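Local coordinates for protein excinuclease ABC, subunit A. (Deinococcus radiodurans, PDB 2VF7) that binds DNA and hydrolyses ATP as a zinc-containing UvrA protein of the ABC superfamily, and probably takes part in recognising DNA damage for excision repair, at residues I219-E224 and S257-V262; V227-P232 and S250-F255; A487-E492 and H765-E770; M525-G530 and Q794-S799; V679-K684 and D699-E704. The protein carries 1 engineered substitution. One frame throughout, in Å; residues are numbered along the deposited sequence.

How the interactions relate
Interactions 1 and 2 belong to one unit, the UvrA DNA-binding domain: 227-232/250-255 is nested inside the loop closed by 219-224/257-262, and the two touch where Phe-255 packs on Thr-222. Both rest largely on backbone hydrogen bonds, between helix ends in one and strands in the other. Interactions 3 and 4 lie about 15 Å apart by centres and are joined by Gln-794 NE2 and Pro-766 O. Interaction 4 is wholly buried, a serine pair and methyl packing against a central strand, whereas interaction 3 is a surface contact of loosely paired charges. Interaction 5, also at the surface, stands about 36 Å from interaction 3 by centres and combines a stacked arginine with a salt bridge.

Interaction 1: residues I219-E224 and S257-V262; sequences ILFTDE and SARRHV
Ser-257 meets Thr-222 where helix 213-221 ends and helix 258-268 begins, inside the UvrA DNA-binding domain. Its OG donates to Thr-222 O at 2.8 Å, in the carbonyl plane. The same OG accepts from Arg-260 N at 3.3 Å, so the N-cap of one helix also ties down the chain leaving the other. Chi1 of 64° sets OG between the backbone N and the carbonyl carbon, near both partners. Two more amides of the starting helix find acceptors in the ending one: Ala-258 N binds Ile-219 O at 3.2 Å, and Arg-259 N binds Leu-220 O at 3.0 Å. A water donates to Thr-222 O and Glu-224 O and accepts from Ser-257 N, giving Thr-222 O a second donor. Thr-222 OG1 takes the amide of Glu-224 in an ST turn. To one side, Arg-259 lays a face of its guanidinium over Phe-221 CD1, with NE at the ring edge 3.8 Å from that atom and the planes 72° apart. Around this junction, Leu-220 and Ala-258 touch helix 165-168 through Glu-165 and Met-168, and Phe-255, just after strand 251-254, packs against Thr-222.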
# COMPACT_ATOMS: atom_id res chain seq x y z
N ILE A 219 24.89 23.42 -26.41
CA ILE A 219 25.26 22.29 -25.56
C ILE A 219 24.77 22.47 -24.12
O ILE A 219 24.21 21.54 -23.51
CB ILE A 219 26.80 22.08 -25.61
CG1 ILE A 219 27.20 21.66 -27.02
CG2 ILE A 219 27.26 21.05 -24.56
CD1 ILE A 219 28.67 21.55 -27.25
N LEU A 220 24.99 23.67 -23.60
CA LEU A 220 24.70 24.03 -22.21
C LEU A 220 23.23 24.40 -21.94
O LEU A 220 22.71 24.05 -20.89
CB LEU A 220 25.61 25.18 -21.79
CG LEU A 220 26.87 24.99 -20.95
CD1 LEU A 220 27.59 23.65 -21.11
CD2 LEU A 220 27.83 26.15 -21.23
N PHE A 221 22.56 25.07 -22.88
CA PHE A 221 21.25 25.69 -22.60
C PHE A 221 20.01 25.26 -23.43
O PHE A 221 18.87 25.55 -23.03
CB PHE A 221 21.37 27.22 -22.55
CG PHE A 221 22.36 27.72 -21.52
CD1 PHE A 221 22.03 27.74 -20.17
CD2 PHE A 221 23.62 28.16 -21.91
CE1 PHE A 221 22.96 28.20 -19.21
CE2 PHE A 221 24.55 28.63 -20.96
CZ PHE A 221 24.22 28.65 -19.61
N THR A 222 20.22 24.59 -24.57
CA THR A 222 19.10 24.21 -25.44
C THR A 222 18.02 23.40 -24.71
O THR A 222 18.32 22.74 -23.72
CB THR A 222 19.58 23.46 -26.71
OG1 THR A 222 18.49 23.36 -27.63
CG2 THR A 222 20.09 22.06 -26.40
N ASP A 223 16.78 23.48 -25.21
CA ASP A 223 15.65 22.63 -24.78
C ASP A 223 15.45 21.46 -25.74
O ASP A 223 14.66 20.53 -25.49
CB ASP A 223 14.36 23.44 -24.76
CG ASP A 223 14.24 24.35 -23.55
OD1 ASP A 223 13.71 25.47 -23.73
OD2 ASP A 223 14.65 23.97 -22.44
N GLU A 224 16.13 21.57 -26.87
CA GLU A 224 16.12 20.58 -27.92
C GLU A 224 16.68 19.26 -27.41
O GLU A 224 17.64 19.22 -26.63
CB GLU A 224 16.95 21.07 -29.11
CG GLU A 224 16.24 22.14 -29.99
CD GLU A 224 17.09 22.60 -31.17
OE1 GLU A 224 18.08 21.91 -31.54
OE2 GLU A 224 16.77 23.65 -31.75
N SER A 257 20.62 18.70 -22.76
CA SER A 257 21.58 19.78 -22.50
C SER A 257 22.08 19.72 -21.05
O SER A 257 21.48 19.05 -20.23
CB SER A 257 20.95 21.13 -22.79
OG SER A 257 19.88 21.37 -21.91
N ALA A 258 23.19 20.40 -20.75
CA ALA A 258 23.71 20.40 -19.38
C ALA A 258 22.67 20.93 -18.39
O ALA A 258 22.49 20.36 -17.32
CB ALA A 258 25.01 21.20 -19.28
N ARG A 259 21.99 22.03 -18.75
CA ARG A 259 20.94 22.59 -17.92
C ARG A 259 19.79 21.61 -17.66
O ARG A 259 19.44 21.38 -16.52
CB ARG A 259 20.43 23.89 -18.54
CG ARG A 259 19.29 24.53 -17.78
CD ARG A 259 18.48 25.40 -18.71
NE ARG A 259 18.74 26.81 -18.47
CZ ARG A 259 18.32 27.81 -19.26
NH1 ARG A 259 17.62 27.55 -20.37
NH2 ARG A 259 18.61 29.07 -18.93
N ARG A 260 19.24 21.02 -18.72
CA ARG A 260 18.17 20.04 -18.63
C ARG A 260 18.50 18.92 -17.62
O ARG A 260 17.69 18.60 -16.72
CB ARG A 260 17.92 19.45 -20.02
CG ARG A 260 16.87 18.34 -20.10
CD ARG A 260 16.12 18.44 -21.42
NE ARG A 260 14.71 18.50 -21.08
CZ ARG A 260 13.76 19.12 -21.77
NH1 ARG A 260 14.03 19.78 -22.89
NH2 ARG A 260 12.53 19.07 -21.32
N HIS A 261 19.67 18.33 -17.77
CA HIS A 261 20.10 17.27 -16.87
C HIS A 261 20.20 17.72 -15.43
O HIS A 261 19.83 16.98 -14.53
CB HIS A 261 21.46 16.71 -17.26
CG HIS A 261 21.97 15.72 -16.26
ND1 HIS A 261 22.87 16.06 -15.28
CD2 HIS A 261 21.64 14.42 -16.04
CE1 HIS A 261 23.09 15.01 -14.51
NE2 HIS A 261 22.36 14.00 -14.95
N VAL A 262 20.77 18.91 -15.21
CA VAL A 262 21.03 19.37 -13.84
C VAL A 262 19.71 19.63 -13.11
O VAL A 262 19.55 19.23 -11.96
CB VAL A 262 21.96 20.64 -13.80
CG1 VAL A 262 21.91 21.32 -12.44
CG2 VAL A 262 23.40 20.29 -14.16
O HOH W 1 17.93 19.79 -23.72

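Interaction 2: residues V227-P232 and S250-F255; sequences VVPVYP and SYMGTF
Tyr-251 and Val-230 face each other across a two-stranded antiparallel sheet, in which strand 227-230 pairs with strand 251-254 and helix 236-245 lies in the connection between them. The strand axes are 4.5 Å apart at their closest and strongly twisted, their directions differing by 137°. On the side of the sheet that carries Tyr-251, Val-230 holds its two methyls against the phenol ring: CG1 lies over the face, 4.0 Å from the centroid, while CG2 approaches CZ at 3.5 Å. Chi1 of 64° puts the tyrosine CG between its backbone N and carbonyl carbon, and the ring leans across the neighbouring strand. Pro-232 CG comes to the ring edge near CE1, and Tyr-251 OH makes a weak hydrogen bond to Asn-192. On this same face of Val-230 and Tyr-251, Val-228 packs on Ile-196 and Thr-199 of helix 187-199. Gly-253 has no side chain to cover its backbone, and Val-230 CG1 settles 3.5 Å from its N. The other side belongs to Met-252, whose chain bends at chi2 and chi3 and brings CE back over the partner strand, 3.4 Å from Val-228 C. There CE also touches Pro-229 CD and Val-227 CG1, the methionine and Val-227 side chains crossing at about a right angle. Thr-254 meets Val-227 CG2 farther along the same side. Gly-253 N and Val-228 N each bond the other residue's carbonyl oxygen, and Val-230 N donates almost linearly to Tyr-251 O at 2.7 Å.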
# COMPACT_ATOMS: atom_id res chain seq x y z
N VAL A 227 17.16 12.95 -31.43
CA VAL A 227 17.34 11.50 -31.30
C VAL A 227 18.17 11.02 -32.48
O VAL A 227 17.72 11.11 -33.63
CB VAL A 227 15.98 10.76 -31.32
CG1 VAL A 227 16.18 9.25 -31.39
CG2 VAL A 227 15.17 11.11 -30.10
N VAL A 228 19.38 10.51 -32.21
CA VAL A 228 20.39 10.23 -33.25
C VAL A 228 21.09 8.88 -33.08
O VAL A 228 21.27 8.42 -31.94
CB VAL A 228 21.48 11.37 -33.34
CG1 VAL A 228 20.82 12.73 -33.49
CG2 VAL A 228 22.41 11.36 -32.13
N PRO A 229 21.52 8.24 -34.19
CA PRO A 229 22.20 6.95 -34.12
C PRO A 229 23.52 7.05 -33.41
O PRO A 229 24.30 7.96 -33.69
CB PRO A 229 22.46 6.63 -35.60
CG PRO A 229 22.46 7.98 -36.29
CD PRO A 229 21.40 8.72 -35.58
N VAL A 230 23.79 6.15 -32.46
CA VAL A 230 25.11 6.25 -31.82
C VAL A 230 26.03 5.06 -31.97
O VAL A 230 25.59 3.93 -32.05
CB VAL A 230 25.16 7.08 -30.45
CG1 VAL A 230 23.78 7.33 -29.82
CG2 VAL A 230 26.17 6.49 -29.41
N TYR A 231 27.33 5.35 -32.11
CA TYR A 231 28.35 4.35 -32.43
C TYR A 231 29.48 4.46 -31.40
O TYR A 231 30.44 5.22 -31.61
CB TYR A 231 28.93 4.60 -33.83
CG TYR A 231 27.91 4.66 -34.96
CD1 TYR A 231 27.55 3.51 -35.65
CD2 TYR A 231 27.34 5.87 -35.35
CE1 TYR A 231 26.62 3.55 -36.69
CE2 TYR A 231 26.41 5.91 -36.40
CZ TYR A 231 26.06 4.75 -37.06
OH TYR A 231 25.17 4.76 -38.11
N PRO A 232 29.35 3.73 -30.27
CA PRO A 232 30.37 3.61 -29.23
C PRO A 232 31.73 3.04 -29.72
O PRO A 232 31.77 2.11 -30.52
CB PRO A 232 29.72 2.65 -28.23
CG PRO A 232 28.25 2.78 -28.46
CD PRO A 232 28.14 2.94 -29.93
N SER A 250 24.46 1.28 -33.07
CA SER A 250 24.39 0.43 -31.89
C SER A 250 23.08 0.67 -31.12
O SER A 250 22.39 -0.27 -30.72
CB SER A 250 25.60 0.65 -30.98
OG SER A 250 26.82 0.50 -31.69
N TYR A 251 22.77 1.96 -30.90
CA TYR A 251 21.51 2.37 -30.30
C TYR A 251 21.17 3.77 -30.80
O TYR A 251 21.95 4.37 -31.52
CB TYR A 251 21.56 2.30 -28.77
CG TYR A 251 22.54 3.23 -28.08
CD1 TYR A 251 23.89 2.88 -27.95
CD2 TYR A 251 22.12 4.45 -27.53
CE1 TYR A 251 24.79 3.72 -27.32
CE2 TYR A 251 23.01 5.29 -26.90
CZ TYR A 251 24.36 4.91 -26.80
OH TYR A 251 25.27 5.73 -26.18
N MET A 252 19.96 4.23 -30.46
CA MET A 252 19.50 5.59 -30.73
C MET A 252 19.59 6.35 -29.43
O MET A 252 18.96 5.95 -28.45
CB MET A 252 18.05 5.62 -31.21
CG MET A 252 17.76 4.81 -32.48
SD MET A 252 18.58 5.45 -33.96
CE MET A 252 18.22 7.21 -33.88
N GLY A 253 20.34 7.45 -29.44
CA GLY A 253 20.56 8.23 -28.23
C GLY A 253 19.74 9.50 -28.24
O GLY A 253 19.44 10.01 -29.32
N THR A 254 19.42 10.03 -27.05
CA THR A 254 18.63 11.26 -26.91
C THR A 254 19.43 12.35 -26.22
O THR A 254 19.92 12.18 -25.10
CB THR A 254 17.29 11.02 -26.16
OG1 THR A 254 16.62 9.88 -26.72
CG2 THR A 254 16.35 12.23 -26.26
N PHE A 255 19.58 13.48 -26.89
CA PHE A 255 20.37 14.58 -26.32
C PHE A 255 19.66 15.20 -25.11
O PHE A 255 18.45 15.30 -25.07
CB PHE A 255 20.65 15.65 -27.36
CG PHE A 255 21.57 16.73 -26.88
CD1 PHE A 255 22.91 16.46 -26.61
CD2 PHE A 255 21.08 18.02 -26.67
CE1 PHE A 255 23.76 17.47 -26.13
CE2 PHE A 255 21.91 19.04 -26.19
CZ PHE A 255 23.26 18.76 -25.92

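Interaction 3: residues A487-E492 and H765-E770; sequences ADRHTE and HPADVE
Near the first ADP site, where the loop after the Walker B strand runs into helix 766-781, Ala-767 and Glu-770 meet Arg-489 and Thr-491 of the chain that follows helix 480-487. The side chain of Ala-767 is about 10 Å from those of the ADP-binding Ser-47 and Lys-49 and about 12 Å from the bound ADP, so the contact lies near the nucleotide pocket without lining it. Arg-489 takes part through one nitrogen, NH2. Its chain bends at chi2 and chi3, and NH2 comes to 3.7 Å from Ala-767 CB and 3.6 Å from Glu-770 OE2. That second approach is a long salt bridge: the carboxylate oxygen stands well out of the guanidinium plane, no N-H is aimed at it, and the two planes are 30° apart, so the attraction is one of charge alone. Both charged groups are hydrogen-bonded to Tyr-484, whose OH pairs with Glu-770 OE1 and with Arg-489 NH2 and so links them. Glu-770, extended beyond CG, also meets Thr-491 tip to tip, with the CG2 methyl 3.4 Å from OE2. The helix itself starts in a capping box. Ala-767 N donates to His-765 ND1 at 3.1 Å, tilted 30° from the ring plane, and His-765 N returns a bond to Asp-768 OD2, on the anti side of the carboxylate. Asp-768 OD2 is also bonded to Ser-45 OG, in the loop before helix 49-69. Helix 480-487 covers Pro-766 and Ala-767 through Gln-480 and Tyr-484, while helix 793-796 packs on Val-769.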
# COMPACT_ATOMS: atom_id res chain seq x y z
N ALA A 487 15.06 -3.97 46.06
CA ALA A 487 16.15 -4.44 46.94
C ALA A 487 17.27 -3.44 47.16
O ALA A 487 18.21 -3.72 47.91
CB ALA A 487 16.71 -5.78 46.46
N ASP A 488 17.18 -2.28 46.50
CA ASP A 488 18.09 -1.15 46.71
C ASP A 488 19.53 -1.42 46.23
O ASP A 488 20.48 -1.38 47.03
CB ASP A 488 18.08 -0.73 48.20
CG ASP A 488 18.59 0.68 48.44
OD1 ASP A 488 19.10 0.93 49.56
OD2 ASP A 488 18.48 1.53 47.52
N ARG A 489 19.68 -1.71 44.94
CA ARG A 489 21.01 -1.87 44.35
C ARG A 489 21.66 -0.52 44.12
O ARG A 489 21.25 0.24 43.22
CB ARG A 489 20.99 -2.66 43.03
CG ARG A 489 20.91 -4.16 43.18
CD ARG A 489 21.99 -4.94 42.40
NE ARG A 489 22.47 -4.31 41.16
CZ ARG A 489 23.11 -4.96 40.17
NH1 ARG A 489 23.34 -6.27 40.25
NH2 ARG A 489 23.52 -4.30 39.10
N HIS A 490 22.67 -0.22 44.93
CA HIS A 490 23.57 0.91 44.71
C HIS A 490 24.94 0.41 44.26
O HIS A 490 25.32 -0.73 44.53
CB HIS A 490 23.85 1.71 46.01
CG HIS A 490 22.63 2.30 46.65
ND1 HIS A 490 22.51 2.40 48.02
CD2 HIS A 490 21.51 2.84 46.13
CE1 HIS A 490 21.35 2.97 48.32
NE2 HIS A 490 20.72 3.24 47.18
N THR A 491 25.65 1.29 43.57
CA THR A 491 27.10 1.32 43.66
C THR A 491 27.36 2.47 44.62
O THR A 491 26.84 3.58 44.42
CB THR A 491 27.78 1.60 42.32
OG1 THR A 491 26.94 2.46 41.53
CG2 THR A 491 28.05 0.29 41.56
N GLU A 492 28.12 2.20 45.68
CA GLU A 492 28.30 3.17 46.77
C GLU A 492 28.97 4.47 46.29
O GLU A 492 29.63 4.47 45.25
CB GLU A 492 29.01 2.52 47.97
CG GLU A 492 28.09 1.62 48.84
CD GLU A 492 27.01 2.39 49.63
OE1 GLU A 492 26.06 2.92 49.02
OE2 GLU A 492 27.11 2.43 50.88
N HIS A 765 19.66 -0.47 30.79
CA HIS A 765 19.03 -0.84 32.05
C HIS A 765 19.81 -0.20 33.23
O HIS A 765 21.01 0.04 33.11
CB HIS A 765 18.98 -2.36 32.13
CG HIS A 765 18.17 -2.88 33.27
ND1 HIS A 765 18.73 -3.21 34.49
CD2 HIS A 765 16.85 -3.14 33.38
CE1 HIS A 765 17.78 -3.64 35.30
NE2 HIS A 765 16.64 -3.61 34.65
N PRO A 766 19.12 0.14 34.35
CA PRO A 766 19.88 0.60 35.52
C PRO A 766 21.12 -0.26 35.85
O PRO A 766 22.10 0.28 36.32
CB PRO A 766 18.84 0.52 36.65
CG PRO A 766 17.57 0.81 35.96
CD PRO A 766 17.66 0.19 34.61
N ALA A 767 21.05 -1.57 35.60
CA ALA A 767 22.17 -2.47 35.85
C ALA A 767 23.29 -2.32 34.82
O ALA A 767 24.46 -2.53 35.14
CB ALA A 767 21.70 -3.92 35.91
N ASP A 768 22.92 -1.98 33.59
CA ASP A 768 23.88 -1.80 32.51
C ASP A 768 24.73 -0.55 32.76
O ASP A 768 25.92 -0.55 32.47
CB ASP A 768 23.19 -1.64 31.14
CG ASP A 768 22.54 -2.93 30.61
OD1 ASP A 768 23.04 -4.07 30.84
OD2 ASP A 768 21.52 -2.80 29.91
N VAL A 769 24.11 0.51 33.26
CA VAL A 769 24.80 1.80 33.34
C VAL A 769 25.98 1.75 34.30
O VAL A 769 26.99 2.40 34.07
CB VAL A 769 23.84 3.03 33.55
CG1 VAL A 769 22.39 2.62 33.64
CG2 VAL A 769 24.25 3.90 34.74
N GLU A 770 25.86 0.93 35.35
CA GLU A 770 26.97 0.65 36.24
C GLU A 770 28.23 0.19 35.48
O GLU A 770 29.33 0.71 35.73
CB GLU A 770 26.56 -0.40 37.29
CG GLU A 770 25.28 -0.04 38.08
CD GLU A 770 25.17 -0.73 39.45
OE1 GLU A 770 24.30 -0.31 40.25
OE2 GLU A 770 25.94 -1.68 39.74

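Interaction 4: residues M525-G530 and Q794-S799; sequences MTSVTG and QVVAAS
Met-525 of strand 525-529 rests on Ser-799: its CG lies 4.0 Å from Ser-799 CA, and the bent chain carries CE to 3.9 Å from Ser-799 OG. Two residues on, Ser-527 points the same way. Its OG is anti to the carbonyl carbon (chi1 -73°) and forms a hydrogen bond with Ser-799 OG at 2.5 Å, in which either hydroxyl could be the donor. Ser-799 is the last residue of the type I turn 796-799, and Ser-527 CB also meets Val-796 CG2 at 3.9 Å. At Thr-529 the contact becomes purely apolar: CG2 touches Val-796 CG2 tip to tip at 3.5 Å, closer than usual for two methyls. The hydroxyl of Thr-529 is held elsewhere, by Asp-804 OD1. Gly-530 then opens the Walker A loop of the second ADP site, its O bonded to Lys-536 NZ. Alternate residues of a central sheet strand thus present one face to the helix and turn, mixing a buried serine pair with methyl packing. Polar hydroxyls satisfied inside the core and a tight methyl contact imply a close fit between strand and turn, next to the Walker A loop.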
# COMPACT_ATOMS: atom_id res chain seq x y z
N MET A 525 34.73 14.71 34.76
CA MET A 525 33.48 14.37 34.08
C MET A 525 32.28 15.25 34.54
O MET A 525 31.95 15.29 35.73
CB MET A 525 33.21 12.87 34.23
CG MET A 525 31.81 12.52 34.63
SD MET A 525 31.07 11.34 33.52
CE MET A 525 29.54 12.22 33.11
N THR A 526 31.67 15.96 33.58
CA THR A 526 30.53 16.87 33.81
C THR A 526 29.24 16.37 33.16
O THR A 526 29.23 15.91 32.02
CB THR A 526 30.81 18.31 33.26
OG1 THR A 526 32.07 18.79 33.71
CG2 THR A 526 29.73 19.31 33.73
N SER A 527 28.15 16.47 33.92
CA SER A 527 26.79 16.22 33.44
C SER A 527 26.08 17.54 33.20
O SER A 527 26.03 18.40 34.06
CB SER A 527 26.02 15.40 34.48
OG SER A 527 26.46 14.05 34.52
N VAL A 528 25.50 17.69 32.02
CA VAL A 528 24.70 18.87 31.72
C VAL A 528 23.20 18.52 31.75
O VAL A 528 22.67 17.89 30.82
CB VAL A 528 25.11 19.48 30.38
CG1 VAL A 528 24.27 20.70 30.08
CG2 VAL A 528 26.61 19.84 30.40
N THR A 529 22.55 18.95 32.82
CA THR A 529 21.17 18.61 33.11
C THR A 529 20.18 19.79 32.94
O THR A 529 20.58 20.93 32.72
CB THR A 529 21.04 18.00 34.54
OG1 THR A 529 21.27 19.01 35.52
CG2 THR A 529 22.05 16.90 34.76
N GLY A 530 18.89 19.50 33.05
CA GLY A 530 17.85 20.49 32.78
C GLY A 530 16.64 19.90 32.08
O GLY A 530 16.71 18.80 31.51
N GLN A 794 20.82 8.88 38.24
CA GLN A 794 21.74 7.77 38.56
C GLN A 794 23.16 8.13 38.09
O GLN A 794 24.12 7.95 38.83
CB GLN A 794 21.28 6.45 37.89
CG GLN A 794 22.12 5.20 38.23
CD GLN A 794 21.82 3.98 37.33
OE1 GLN A 794 21.25 4.12 36.24
NE2 GLN A 794 22.20 2.79 37.79
N VAL A 795 23.24 8.64 36.87
CA VAL A 795 24.50 8.99 36.23
C VAL A 795 25.01 10.35 36.69
O VAL A 795 26.21 10.55 36.85
CB VAL A 795 24.34 8.99 34.69
CG1 VAL A 795 25.52 9.68 34.02
CG2 VAL A 795 24.21 7.57 34.19
N VAL A 796 24.09 11.29 36.88
CA VAL A 796 24.41 12.64 37.35
C VAL A 796 24.96 12.63 38.79
O VAL A 796 25.76 13.48 39.17
CB VAL A 796 23.17 13.56 37.21
CG1 VAL A 796 23.43 14.98 37.76
CG2 VAL A 796 22.76 13.64 35.76
N ALA A 797 24.56 11.63 39.56
CA ALA A 797 24.98 11.44 40.93
C ALA A 797 26.43 10.93 41.06
O ALA A 797 27.03 11.01 42.13
CB ALA A 797 24.02 10.51 41.64
N ALA A 798 26.99 10.39 39.98
CA ALA A 798 28.39 9.95 40.00
C ALA A 798 29.32 10.79 39.11
O ALA A 798 30.46 10.40 38.85
CB ALA A 798 28.49 8.48 39.64
N SER A 799 28.85 11.96 38.68
CA SER A 799 29.71 12.94 38.01
C SER A 799 30.67 13.56 39.02
O SER A 799 30.58 13.28 40.21
CB SER A 799 28.85 14.03 37.39
OG SER A 799 27.97 13.45 36.46

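Interaction 5: residues V679-K684 and D699-E704; sequences VEYRGK and DFFADE
A type I' turn at 681-684 faces the end of helix 694-700 and the type I turn at 701-704, with the nearest CA atoms, those of Arg-682 and Phe-700, 9.2 Å apart. Arg-682 is the centre of the contact. Its guanidinium lies flat on one face of the Phe-700 ring, with planes 9° apart and CZ 4.1 Å from the ring centroid, a stacked cation-pi pair. The bend at chi3 (-82°) sets NE at an angle to the outstretched first part of the chain. Lys-684 takes the opposite face of the same ring, its CE 4.0 Å from the centroid in a CH-pi contact, so the phenylalanine is held between two basic side chains. The guanidinium is also pinned along its edge: NH1 at 3.0 Å and NH2 at 2.6 Å both donate to Phe-700 O, near the guanidinium plane, and NH2 gives a further bond to Tyr-681 OH. A salt bridge joins NH2 to Glu-704 OE1 at 3.0 Å. Tyr-681 OH in turn gives a weak hydrogen bond to Glu-704 OE2, tip to tip, with the ring and carboxylate planes 78° apart. Four groups thus hold the arginine against rotation, and the paired acid and carbonyl would be expected to stabilise its positive charge. Tyr-681 CE2 meets Phe-700 CE1 at 3.9 Å, the two side chains sliding past each other in opposite directions, and also touches Phe-701 CE2. Leu-615 of helix 609-617 packs on Tyr-681, Phe-701 and Glu-704, and helix 705-716 receives Phe-701 through Ile-707 and Leu-711.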
# COMPACT_ATOMS: atom_id res chain seq x y z
N VAL A 679 37.56 -21.77 1.97
CA VAL A 679 38.82 -21.46 2.66
C VAL A 679 38.58 -21.28 4.15
O VAL A 679 37.76 -20.46 4.57
CB VAL A 679 39.52 -20.18 2.07
CG1 VAL A 679 40.88 -19.93 2.74
CG2 VAL A 679 39.66 -20.27 0.54
N GLU A 680 39.32 -22.05 4.97
CA GLU A 680 39.17 -21.97 6.42
C GLU A 680 40.46 -21.63 7.18
O GLU A 680 41.50 -22.28 7.00
CB GLU A 680 38.59 -23.26 6.97
CG GLU A 680 37.22 -23.63 6.45
CD GLU A 680 36.85 -25.06 6.84
OE1 GLU A 680 37.74 -25.84 7.20
OE2 GLU A 680 35.65 -25.41 6.80
N TYR A 681 40.36 -20.61 8.02
CA TYR A 681 41.38 -20.29 9.03
C TYR A 681 40.94 -20.91 10.35
O TYR A 681 39.91 -20.51 10.93
CB TYR A 681 41.53 -18.77 9.18
CG TYR A 681 42.31 -18.31 10.41
CD1 TYR A 681 43.70 -18.49 10.50
CD2 TYR A 681 41.66 -17.70 11.48
CE1 TYR A 681 44.41 -18.07 11.62
CE2 TYR A 681 42.37 -17.28 12.59
CZ TYR A 681 43.73 -17.47 12.65
OH TYR A 681 44.39 -17.03 13.77
N ARG A 682 41.72 -21.89 10.81
CA ARG A 682 41.47 -22.63 12.05
C ARG A 682 40.07 -23.21 12.14
O ARG A 682 39.39 -23.04 13.16
CB ARG A 682 41.79 -21.77 13.28
CG ARG A 682 43.26 -21.71 13.67
CD ARG A 682 43.36 -21.25 15.11
NE ARG A 682 43.28 -19.80 15.23
CZ ARG A 682 42.78 -19.16 16.29
NH1 ARG A 682 42.27 -19.82 17.32
NH2 ARG A 682 42.77 -17.82 16.30
N GLY A 683 39.65 -23.90 11.08
CA GLY A 683 38.35 -24.58 11.02
C GLY A 683 37.11 -23.69 10.95
O GLY A 683 36.00 -24.17 11.17
N LYS A 684 37.31 -22.40 10.65
CA LYS A 684 36.23 -21.44 10.42
C LYS A 684 36.32 -20.76 9.05
O LYS A 684 37.40 -20.30 8.67
CB LYS A 684 36.29 -20.34 11.49
CG LYS A 684 35.96 -20.80 12.90
CD LYS A 684 35.33 -19.69 13.72
CE LYS A 684 35.07 -20.16 15.17
NZ LYS A 684 34.48 -21.53 15.21
N ASP A 699 37.28 -15.39 22.67
CA ASP A 699 37.91 -16.70 22.78
C ASP A 699 38.82 -17.02 21.59
O ASP A 699 39.99 -17.34 21.77
CB ASP A 699 36.84 -17.79 22.86
CG ASP A 699 36.19 -17.87 24.21
OD1 ASP A 699 36.37 -18.92 24.87
OD2 ASP A 699 35.49 -16.92 24.63
N PHE A 700 38.26 -16.95 20.39
CA PHE A 700 38.89 -17.45 19.18
C PHE A 700 40.17 -16.68 18.78
O PHE A 700 41.12 -17.27 18.26
CB PHE A 700 37.85 -17.48 18.05
CG PHE A 700 38.31 -18.16 16.80
CD1 PHE A 700 38.60 -17.40 15.65
CD2 PHE A 700 38.45 -19.54 16.74
CE1 PHE A 700 39.04 -18.02 14.48
CE2 PHE A 700 38.87 -20.16 15.58
CZ PHE A 700 39.17 -19.40 14.44
N PHE A 701 40.19 -15.38 19.06
CA PHE A 701 41.29 -14.49 18.68
C PHE A 701 42.16 -14.06 19.83
O PHE A 701 42.89 -13.07 19.71
CB PHE A 701 40.75 -13.22 18.03
CG PHE A 701 40.18 -13.44 16.67
CD1 PHE A 701 38.82 -13.23 16.44
CD2 PHE A 701 40.99 -13.85 15.62
CE1 PHE A 701 38.29 -13.42 15.15
CE2 PHE A 701 40.48 -14.05 14.35
CZ PHE A 701 39.12 -13.83 14.12
N ALA A 702 42.08 -14.78 20.95
CA ALA A 702 42.87 -14.52 22.15
C ALA A 702 44.34 -14.19 21.91
O ALA A 702 44.91 -13.34 22.59
CB ALA A 702 42.76 -15.70 23.09
N ASP A 703 44.96 -14.86 20.94
CA ASP A 703 46.38 -14.70 20.68
C ASP A 703 46.73 -13.85 19.45
O ASP A 703 47.90 -13.77 19.05
CB ASP A 703 47.05 -16.08 20.61
CG ASP A 703 47.29 -16.69 21.98
OD1 ASP A 703 47.06 -17.91 22.15
OD2 ASP A 703 47.72 -15.94 22.90
N GLU A 704 45.72 -13.20 18.87
CA GLU A 704 45.92 -12.21 17.80
C GLU A 704 45.68 -10.86 18.43
O GLU A 704 44.54 -10.44 18.61
CB GLU A 704 44.95 -12.41 16.64
CG GLU A 704 44.15 -13.69 16.69
CD GLU A 704 44.99 -14.89 16.39
OE1 GLU A 704 44.92 -15.87 17.16
OE2 GLU A 704 45.73 -14.86 15.40